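Local coordinates for bacterial leucyl aminopeptidase (Legionella pneumophila, PDB 6ESL), which removes amino-terminal residues, such as leucine, from peptides as a zinc-dependent aminopeptidase of family M28, secreted by the type II system and contributing to nutrient acquisition, at the interface of chains A and B. Residues are numbered along the deposited sequence; one frame, centred on the assembly and turned at random. Chains: chain A/B, Bacterial leucyl aminopeptidase.

The interface of chains A and B. Residues chain A 331, 341; chain B 25, 27, 47, 73, 104.
The phenol oxygen OH of A:Tyr331 ends among groups from chain B: it lies over the flat of the B:Gln25 carboxamide, 3.3 Å from its OE1, the ring and amide planes 25° apart, a contact from above the amide and not a hydrogen bond. CG2 of B:Val73 stands 3.4 Å from that same OH. A:Tyr331 is the tyrosine of the Cys-X-Tyr-X-Cys loop of this M28 zinc aminopeptidase, closed by the A:Cys329–A:Cys333 disulfide. In relatives this tyrosine lies at the active site; turned to chain B here, A:Tyr331 may be displaced from that role. The contact illustrates how one aromatic side chain can be held by several groups of a partner chain. The interface is two-fold symmetric, so the contact recurs with the chains exchanged, though it may or may not be the assembly in solution. With CG anti to the backbone N (chi1 -179°), the ring reaches away from its loop towards the amino-terminal strands of chain B, burying 65 Å² of the residue.

Its two faces are met differently. B:Phe47 brings its CE1–CZ edge down on one face, CE1 over the ring centre and 3.6 Å from CE1 of A:Tyr331, with the rings steeply inclined rather than stacked in parallel. B:Pro27 approaches that side nearer the root of the tyrosine, its CG 3.8 Å from CD2. Against the opposite face, towards the phenol end, lies the methyl CG2 of B:Val73, 3.5 Å from CZ, so the ring is clamped between phenylalanine and valine. The backbone O of B:Gln25 sits in plane at the ring edge, 3.4 Å from CE2, while the extended side chain of this glutamine crosses the tyrosine at about a right angle. Its carboxamide OE1 also lies over the centre of the B:Phe47 face that is turned towards the tyrosine.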
# COMPACT_ATOMS: atom_id res chain seq x y z
N TYR A 331 -12.92 -10.39 4.42
CA TYR A 331 -12.60 -11.71 3.92
C TYR A 331 -13.65 -12.17 2.87
O TYR A 331 -14.81 -12.01 3.06
CB TYR A 331 -12.60 -12.72 5.09
CG TYR A 331 -12.25 -14.15 4.69
CD1 TYR A 331 -10.91 -14.52 4.30
CD2 TYR A 331 -13.20 -15.13 4.68
CE1 TYR A 331 -10.56 -15.85 3.97
CE2 TYR A 331 -12.85 -16.44 4.36
CZ TYR A 331 -11.55 -16.79 4.00
OH TYR A 331 -11.32 -18.07 3.61
N GLU A 341 -4.71 -15.08 -2.75
CA GLU A 341 -4.39 -16.28 -2.00
C GLU A 341 -3.25 -17.11 -2.60
O GLU A 341 -2.59 -17.77 -1.87
CB GLU A 341 -5.58 -17.27 -1.88
CG GLU A 341 -6.36 -17.00 -0.62
CD GLU A 341 -7.65 -17.81 -0.42
OE1 GLU A 341 -8.55 -17.29 0.37
OE2 GLU A 341 -7.76 -18.95 -1.02
N GLN B 25 -15.26 -21.65 4.43
CA GLN B 25 -14.31 -21.07 5.34
C GLN B 25 -14.87 -19.71 5.78
O GLN B 25 -15.13 -18.87 4.91
CB GLN B 25 -12.92 -20.92 4.82
CG GLN B 25 -11.91 -20.50 5.86
CD GLN B 25 -10.44 -20.65 5.41
OE1 GLN B 25 -9.57 -19.85 5.76
NE2 GLN B 25 -10.18 -21.64 4.55
N PRO B 27 -14.84 -16.47 8.71
CA PRO B 27 -14.21 -15.75 9.85
C PRO B 27 -14.93 -15.98 11.16
O PRO B 27 -16.18 -16.11 11.23
CB PRO B 27 -14.36 -14.24 9.46
CG PRO B 27 -14.73 -14.27 8.01
CD PRO B 27 -15.41 -15.54 7.71
N PHE B 47 -10.59 -18.52 12.04
CA PHE B 47 -11.53 -19.16 11.07
C PHE B 47 -12.09 -20.44 11.57
O PHE B 47 -11.42 -21.21 12.33
CB PHE B 47 -10.90 -19.52 9.69
CG PHE B 47 -10.34 -18.37 8.93
CD1 PHE B 47 -11.17 -17.54 8.21
CD2 PHE B 47 -8.97 -18.15 8.89
CE1 PHE B 47 -10.66 -16.47 7.52
CE2 PHE B 47 -8.42 -17.09 8.19
CZ PHE B 47 -9.28 -16.22 7.50
N VAL B 73 -15.47 -18.04 2.06
CA VAL B 73 -14.89 -18.65 0.85
C VAL B 73 -15.40 -20.07 0.78
O VAL B 73 -15.39 -20.79 1.78
CB VAL B 73 -13.36 -18.55 0.87
CG1 VAL B 73 -12.76 -19.35 -0.32
CG2 VAL B 73 -12.94 -17.10 0.78
N GLY B 104 -4.94 -13.41 8.08
CA GLY B 104 -6.19 -13.76 8.69
C GLY B 104 -7.39 -12.95 8.16
O GLY B 104 -7.70 -12.98 6.92